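Local structure of Adp-heptose LPS heptosyltransferase II (Escherichia coli, 1PSW) at residues His199-Glu204 with Ile330-Val335; Leu205-Ile210 with Thr237-Trp242; Val217-Ala222 with Val256-Ala261. The protein catalyses the transfer of the second heptose from ADP-L-glycero-beta-D-manno-heptose onto the heptosyl-Kdo2-lipid A module during synthesis of the lipopolysaccharide core. All coordinates share one frame; numbering follows the deposited sequence.

Contact 1 (His199-Glu204 with Ile330-Val335); sequences HYHYAE and ITPQRV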
# COMPACT_ATOMS: atom_id res chain seq x y z
N HIS A 199 13.91 6.11 -15.13
CA HIS A 199 15.04 6.02 -14.22
C HIS A 199 15.93 7.27 -14.32
O HIS A 199 16.46 7.74 -13.31
CB HIS A 199 15.89 4.77 -14.51
CG HIS A 199 16.46 4.72 -15.90
ND1 HIS A 199 15.74 4.29 -16.99
CD2 HIS A 199 17.69 5.06 -16.37
CE1 HIS A 199 16.49 4.37 -18.07
NE2 HIS A 199 17.68 4.83 -17.73
N TYR A 200 16.10 7.80 -15.52
CA TYR A 200 16.95 8.99 -15.66
C TYR A 200 16.29 10.24 -15.11
O TYR A 200 16.99 11.19 -14.72
CB TYR A 200 17.36 9.19 -17.12
CG TYR A 200 16.25 9.02 -18.13
CD1 TYR A 200 15.44 10.10 -18.49
CD2 TYR A 200 16.02 7.79 -18.73
CE1 TYR A 200 14.44 9.95 -19.43
CE2 TYR A 200 15.03 7.63 -19.67
CZ TYR A 200 14.24 8.71 -20.02
OH TYR A 200 13.27 8.54 -20.96
N HIS A 201 14.96 10.28 -15.09
CA HIS A 201 14.30 11.44 -14.51
C HIS A 201 14.50 11.39 -13.00
O HIS A 201 14.76 12.42 -12.37
CB HIS A 201 12.81 11.47 -14.85
CG HIS A 201 12.51 12.01 -16.22
ND1 HIS A 201 13.45 12.68 -16.97
CD2 HIS A 201 11.38 11.98 -16.97
CE1 HIS A 201 12.91 13.03 -18.13
NE2 HIS A 201 11.66 12.62 -18.15
N TYR A 202 14.39 10.20 -12.40
CA TYR A 202 14.61 10.09 -10.96
C TYR A 202 16.05 10.50 -10.63
O TYR A 202 16.30 11.12 -9.60
CB TYR A 202 14.36 8.65 -10.46
CG TYR A 202 12.91 8.36 -10.08
CD1 TYR A 202 12.32 8.98 -8.97
CD2 TYR A 202 12.12 7.49 -10.84
CE1 TYR A 202 10.98 8.74 -8.62
CE2 TYR A 202 10.79 7.24 -10.50
CZ TYR A 202 10.22 7.87 -9.40
OH TYR A 202 8.90 7.63 -9.07
N ALA A 203 17.00 10.16 -11.51
CA ALA A 203 18.40 10.51 -11.28
C ALA A 203 18.60 12.02 -11.30
O ALA A 203 19.28 12.57 -10.43
CB ALA A 203 19.28 9.84 -12.33
N GLU A 204 18.02 12.68 -12.29
CA GLU A 204 18.12 14.13 -12.42
C GLU A 204 17.51 14.80 -11.18
O GLU A 204 18.05 15.76 -10.64
CB GLU A 204 17.40 14.60 -13.69
CG GLU A 204 17.32 16.11 -13.89
CD GLU A 204 18.68 16.78 -13.83
OE1 GLU A 204 19.61 16.31 -14.52
OE2 GLU A 204 18.82 17.79 -13.10
N ILE A 330 6.87 14.27 -18.13
CA ILE A 330 6.85 14.95 -16.84
C ILE A 330 8.31 15.22 -16.48
O ILE A 330 9.06 14.29 -16.18
CB ILE A 330 6.19 14.08 -15.75
CG1 ILE A 330 4.69 13.95 -16.03
CG2 ILE A 330 6.42 14.71 -14.37
CD1 ILE A 330 3.93 13.15 -14.98
N THR A 331 8.71 16.48 -16.52
CA THR A 331 10.09 16.86 -16.25
C THR A 331 10.47 16.89 -14.77
O THR A 331 9.63 17.13 -13.91
CB THR A 331 10.42 18.26 -16.83
OG1 THR A 331 9.77 19.26 -16.03
CG2 THR A 331 9.92 18.36 -18.26
N PRO A 332 11.74 16.61 -14.46
CA PRO A 332 12.22 16.62 -13.08
C PRO A 332 11.99 17.99 -12.45
O PRO A 332 11.77 18.11 -11.25
CB PRO A 332 13.70 16.30 -13.23
CG PRO A 332 13.70 15.37 -14.40
CD PRO A 332 12.78 16.08 -15.36
N GLN A 333 12.03 19.04 -13.28
CA GLN A 333 11.83 20.40 -12.78
C GLN A 333 10.39 20.60 -12.31
O GLN A 333 10.15 21.25 -11.30
CB GLN A 333 12.17 21.43 -13.86
CG GLN A 333 12.13 22.87 -13.36
CD GLN A 333 13.03 23.09 -12.15
OE1 GLN A 333 14.24 22.83 -12.20
NE2 GLN A 333 12.45 23.58 -11.07
N ARG A 334 9.42 20.04 -13.04
CA ARG A 334 8.02 20.17 -12.64
C ARG A 334 7.83 19.49 -11.28
O ARG A 334 7.21 20.05 -10.38
CB ARG A 334 7.10 19.52 -13.68
CG ARG A 334 5.63 19.52 -13.31
CD ARG A 334 4.82 18.69 -14.30
NE ARG A 334 4.76 19.29 -15.64
CZ ARG A 334 3.81 20.13 -16.04
NH1 ARG A 334 2.83 20.47 -15.22
NH2 ARG A 334 3.84 20.62 -17.27
N VAL A 335 8.37 18.28 -11.15
CA VAL A 335 8.27 17.51 -9.92
C VAL A 335 8.99 18.20 -8.77
O VAL A 335 8.49 18.27 -7.64
CB VAL A 335 8.84 16.08 -10.12
CG1 VAL A 335 8.78 15.29 -8.81
CG2 VAL A 335 8.05 15.35 -11.20
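Pro332 lies against His201 and Glu204, and so joins the first turns of two helices, 199-211 and 332-347. Both helices belong to the Rossmann-like half of this GT-B glycosyltransferase that carries the sheet with strands 182-186 and 264-268. The tight part is the proline against the imidazole. Pro332 CD sits over one face of the His201 ring, 4.1 Å from the centroid and 23° off the normal, in a CH-pi contact. Pro332 CG comes to 3.7 Å from His201 ND1. The opposite face of the imidazole takes Tyr200 CE1, offset toward the rim, so the ring is sandwiched between a tyrosine and a proline. Its rotation is further fixed by a hydrogen bond from NE2 to the backbone O of Ile328. Ile330 O lies near CD2 but is used by Trp197 NE1, which bonds to it.

The looser side is at Glu204, which is partly exposed. Its CG stands anti to the backbone N (chi1 175°), which lays the start of the chain across the proline, with Glu204 CG 3.7 Å from Pro332 CB. Only CB and CG of this glutamate take part in the contact, and the chain bends at chi2. No hydrogen bond crosses between the segments. Thr331 instead N-caps helix 332-347: its OG1 accepts from Arg334 N at 3.1 Å, with an N-H...O angle of 153°.

Contact 2 (Leu205-Ile210 with Thr237-Trp242); sequences LAKQLI and TEQQAW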
# COMPACT_ATOMS: atom_id res chain seq x y z
N LEU A 205 16.37 14.28 -10.74
CA LEU A 205 15.70 14.83 -9.56
C LEU A 205 16.58 14.66 -8.32
O LEU A 205 16.63 15.53 -7.45
CB LEU A 205 14.34 14.16 -9.32
CG LEU A 205 13.55 14.69 -8.11
CD1 LEU A 205 13.33 16.19 -8.24
CD2 LEU A 205 12.21 13.97 -8.00
N ALA A 206 17.26 13.53 -8.23
CA ALA A 206 18.13 13.27 -7.09
C ALA A 206 19.29 14.27 -7.07
O ALA A 206 19.66 14.79 -6.02
CB ALA A 206 18.67 11.84 -7.15
N LYS A 207 19.86 14.55 -8.24
CA LYS A 207 20.97 15.51 -8.33
C LYS A 207 20.52 16.87 -7.82
O LYS A 207 21.24 17.55 -7.09
CB LYS A 207 21.45 15.66 -9.78
CG LYS A 207 22.02 14.40 -10.37
CD LYS A 207 22.45 14.62 -11.81
CE LYS A 207 22.96 13.33 -12.41
NZ LYS A 207 23.24 13.44 -13.86
N GLN A 208 19.32 17.26 -8.23
CA GLN A 208 18.76 18.55 -7.83
C GLN A 208 18.51 18.61 -6.32
O GLN A 208 18.77 19.63 -5.68
CB GLN A 208 17.44 18.79 -8.56
CG GLN A 208 17.54 18.85 -10.06
CD GLN A 208 18.11 20.16 -10.56
OE1 GLN A 208 19.32 20.39 -10.50
NE2 GLN A 208 17.23 21.04 -11.02
N LEU A 209 18.00 17.52 -5.76
CA LEU A 209 17.70 17.46 -4.33
C LEU A 209 18.97 17.43 -3.48
O LEU A 209 19.05 18.10 -2.44
CB LEU A 209 16.83 16.24 -4.01
CG LEU A 209 15.36 16.34 -4.47
CD1 LEU A 209 14.64 15.00 -4.29
CD2 LEU A 209 14.67 17.43 -3.67
N ILE A 210 19.95 16.66 -3.91
CA ILE A 210 21.21 16.58 -3.19
C ILE A 210 21.87 17.95 -3.20
O ILE A 210 22.53 18.36 -2.24
CB ILE A 210 22.13 15.54 -3.84
CG1 ILE A 210 21.54 14.14 -3.62
CG2 ILE A 210 23.55 15.65 -3.29
CD1 ILE A 210 22.21 13.05 -4.41
N THR A 237 30.40 10.60 -8.04
CA THR A 237 30.83 10.08 -6.74
C THR A 237 30.29 10.88 -5.56
O THR A 237 29.78 10.31 -4.60
CB THR A 237 32.37 10.05 -6.65
OG1 THR A 237 32.89 9.18 -7.65
CG2 THR A 237 32.82 9.56 -5.27
N GLU A 238 30.41 12.20 -5.63
CA GLU A 238 29.94 13.07 -4.56
C GLU A 238 28.44 12.89 -4.31
O GLU A 238 28.00 12.84 -3.16
CB GLU A 238 30.25 14.53 -4.89
CG GLU A 238 31.74 14.86 -5.05
CD GLU A 238 32.38 14.14 -6.23
OE1 GLU A 238 31.88 14.28 -7.37
OE2 GLU A 238 33.40 13.45 -6.02
N GLN A 239 27.66 12.79 -5.38
CA GLN A 239 26.22 12.63 -5.26
C GLN A 239 25.84 11.24 -4.78
O GLN A 239 24.92 11.08 -3.98
CB GLN A 239 25.54 12.92 -6.61
CG GLN A 239 25.88 14.30 -7.17
CD GLN A 239 25.46 14.48 -8.62
OE1 GLN A 239 25.67 13.59 -9.45
NE2 GLN A 239 24.89 15.63 -8.94
N GLN A 240 26.55 10.22 -5.26
CA GLN A 240 26.26 8.85 -4.85
C GLN A 240 26.40 8.65 -3.34
O GLN A 240 25.81 7.73 -2.77
CB GLN A 240 27.18 7.87 -5.58
CG GLN A 240 26.87 7.73 -7.06
CD GLN A 240 27.68 6.63 -7.72
OE1 GLN A 240 27.51 6.34 -8.90
NE2 GLN A 240 28.57 6.01 -6.95
N ALA A 241 27.19 9.51 -2.71
CA ALA A 241 27.40 9.43 -1.27
C ALA A 241 26.14 9.85 -0.52
O ALA A 241 26.01 9.61 0.68
CB ALA A 241 28.56 10.33 -0.86
N TRP A 242 25.23 10.49 -1.24
CA TRP A 242 23.97 10.96 -0.66
C TRP A 242 22.74 10.30 -1.28
O TRP A 242 21.64 10.84 -1.22
CB TRP A 242 23.87 12.47 -0.80
CG TRP A 242 24.86 13.22 0.04
CD1 TRP A 242 25.84 14.07 -0.40
CD2 TRP A 242 24.93 13.23 1.47
NE1 TRP A 242 26.51 14.62 0.67
CE2 TRP A 242 25.97 14.11 1.83
CE3 TRP A 242 24.22 12.58 2.48
CZ2 TRP A 242 26.32 14.36 3.16
CZ3 TRP A 242 24.56 12.82 3.81
CH2 TRP A 242 25.60 13.71 4.13
O HOH W 1 24.06 17.36 -7.07
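Ile210 has CG1 anti to its carbonyl carbon (chi1 -69°) and an extended chi2 of 170°, which carries CD1 out to the backbone of Gln239 and Trp242. Gln239 has the same first torsion (chi1 -56°) and is extended beyond CG, which carries its amide across the start of the Lys207 chain.

Ile210 is the buried residue of the contact. Its CD1 reaches 3.4 Å from Gln239 O and also lies 4.0 Å from Gln239 CB. The other branch, CG2, is 4.0 Å from Trp242 CD1 and meets the indole obliquely. Trp242 CB fills in beside Ile210 CG1 and CD1. Gln239 O also accepts a hydrogen bond from Trp242 N at 2.8 Å, so this oxygen has a polar partner besides its methyl neighbour.

The second half of the contact is more polar and more open. Gln239 NE2 lies 3.4 Å from Lys207 CG, against the aliphatic part of that chain. Lys207 runs on extended, and its ammonium end leads away from the 237-242 segment. A water joins the backbone of Lys207 to the side chain of Gln239: it donates to Lys207 O at 2.8 Å and accepts from Gln239 NE2 at 2.7 Å. No direct hydrogen bond crosses.

Arg180 makes a cation-pi contact with Trp242 and a weak hydrogen bond to Ile210 O. Trp242 also pairs by backbone bonds with Val216, leading into edge strand 243-245. Helix 199-211 connects parallel strands 182-186 and 215-218 in a beta-alpha-beta crossover. Here it packs on helix 237-240 and the Trp242 loop, beside a Rossmann-like sheet characteristic of the GT-B fold.

Contact 3 (Val217-Ala222 with Val256-Ala261); sequences VLFGSA and VILIAA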
# COMPACT_ATOMS: atom_id res chain seq x y z
N VAL A 217 16.85 8.31 -0.75
CA VAL A 217 16.77 6.90 -0.42
C VAL A 217 15.77 6.28 -1.38
O VAL A 217 14.67 6.78 -1.56
CB VAL A 217 16.27 6.69 1.04
CG1 VAL A 217 16.24 5.20 1.37
CG2 VAL A 217 17.17 7.43 2.01
N LEU A 218 16.17 5.17 -2.00
CA LEU A 218 15.33 4.46 -2.97
C LEU A 218 14.71 3.24 -2.30
O LEU A 218 15.43 2.42 -1.74
CB LEU A 218 16.18 4.01 -4.16
CG LEU A 218 17.15 5.07 -4.71
CD1 LEU A 218 18.09 4.47 -5.75
CD2 LEU A 218 16.35 6.23 -5.30
N PHE A 219 13.38 3.14 -2.36
CA PHE A 219 12.66 2.02 -1.77
C PHE A 219 12.07 1.14 -2.86
O PHE A 219 11.71 1.64 -3.93
CB PHE A 219 11.51 2.50 -0.87
CG PHE A 219 11.95 3.33 0.30
CD1 PHE A 219 12.61 2.74 1.37
CD2 PHE A 219 11.68 4.70 0.33
CE1 PHE A 219 12.99 3.51 2.47
CE2 PHE A 219 12.06 5.47 1.42
CZ PHE A 219 12.71 4.88 2.49
N GLY A 220 11.94 -0.15 -2.58
CA GLY A 220 11.37 -1.06 -3.56
C GLY A 220 11.61 -2.51 -3.19
O GLY A 220 12.18 -2.80 -2.14
N SER A 221 11.16 -3.43 -4.04
CA SER A 221 11.34 -4.85 -3.80
C SER A 221 12.66 -5.31 -4.40
O SER A 221 13.37 -4.52 -5.03
CB SER A 221 10.20 -5.64 -4.42
OG SER A 221 10.18 -5.46 -5.82
N ALA A 222 12.98 -6.59 -4.22
CA ALA A 222 14.21 -7.15 -4.77
C ALA A 222 14.26 -6.90 -6.28
O ALA A 222 15.33 -6.69 -6.85
CB ALA A 222 14.28 -8.65 -4.48
N VAL A 256 8.17 0.81 6.10
CA VAL A 256 7.18 1.71 6.68
C VAL A 256 7.86 2.74 7.58
O VAL A 256 7.59 3.94 7.49
CB VAL A 256 6.16 0.94 7.54
CG1 VAL A 256 5.36 1.91 8.38
CG2 VAL A 256 5.22 0.13 6.62
N ILE A 257 8.75 2.26 8.44
CA ILE A 257 9.48 3.13 9.36
C ILE A 257 10.34 4.16 8.61
O ILE A 257 10.26 5.34 8.89
CB ILE A 257 10.38 2.28 10.30
CG1 ILE A 257 9.51 1.40 11.22
CG2 ILE A 257 11.28 3.20 11.13
CD1 ILE A 257 10.25 0.26 11.90
N LEU A 258 11.12 3.69 7.65
CA LEU A 258 11.99 4.60 6.88
C LEU A 258 11.22 5.64 6.06
O LEU A 258 11.65 6.79 5.95
CB LEU A 258 12.92 3.79 5.97
CG LEU A 258 13.99 2.98 6.72
CD1 LEU A 258 14.76 2.07 5.77
CD2 LEU A 258 14.94 3.92 7.45
N ILE A 259 10.11 5.22 5.47
CA ILE A 259 9.28 6.14 4.72
C ILE A 259 8.78 7.23 5.68
O ILE A 259 8.77 8.42 5.35
CB ILE A 259 8.10 5.39 4.05
CG1 ILE A 259 8.63 4.58 2.86
CG2 ILE A 259 7.01 6.38 3.59
CD1 ILE A 259 7.63 3.64 2.22
N ALA A 260 8.38 6.82 6.88
CA ALA A 260 7.89 7.77 7.87
C ALA A 260 8.98 8.78 8.23
O ALA A 260 8.68 9.93 8.55
CB ALA A 260 7.45 7.01 9.13
N ALA A 261 10.25 8.36 8.17
CA ALA A 261 11.37 9.24 8.50
C ALA A 261 11.74 10.24 7.40
O ALA A 261 12.54 11.14 7.62
CB ALA A 261 12.58 8.41 8.88
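Phe219 meets Leu258 and Ile259 of helix 252-260, and all three residues are buried. Ile259 CG1 lies over one face of the ring, 4.0 Å from its centroid and 18° off the normal, a CH-pi contact. It is offset toward the rim, nearest Phe219 CE2. Leu258 approaches obliquely, with its CB 3.5 Å from Phe219 CE1, and its CD1 adds a longer contact to the same atom. The contact is wholly apolar, and no hydrogen bond crosses it.

The next shell sets the ring. Phe219 CG stands anti to the carbonyl carbon (chi1 -62°), which sends the ring toward the helix. Val217 CG1 lies 3.7 Å above the opposite face, so the phenyl is held between a valine and an isoleucine. Replacing Phe219 with an alanine would probably open a gap between them and leave Leu258 CB and Ile259 CG1 without the aromatic surface they rest on.

Further out, Phe219 pairs through its backbone with Phe185 of strand 182-186, and its ring also touches Leu272 of helix 271-278. Ile259 packs on Val275 and Ala276 of that same helix, while Leu258 reaches Thr170 and Cys171 of helix 164-173. Helix 252-260 thus sits between helices 164-173 and 271-278, packed on the Phe219 ring, in the chain that runs on from strand 215-218.

How the contacts relate
Following the chain from the N terminus, past the first parallel sheet, helix 199-211 opens contacts 1 and 2. Its first turns form one side of contact 1 and its later turns one side of contact 2. Strand 215-218 follows and leads into contact 3. The chain returns at 237-242 to close contact 2, then at 256-261 to close contact 3. Those two loops cross. Contact 1 closes last, at 330-335, and its long loop encloses both others. Contacts 1 and 2 touch, for example through Val335 and Leu205. Contact 3 lies about 17 Å from contact 2, centre to centre. Together they tie helices 199-211, 237-240, 252-260 and the C-terminal helix 332-347 around one parallel sheet.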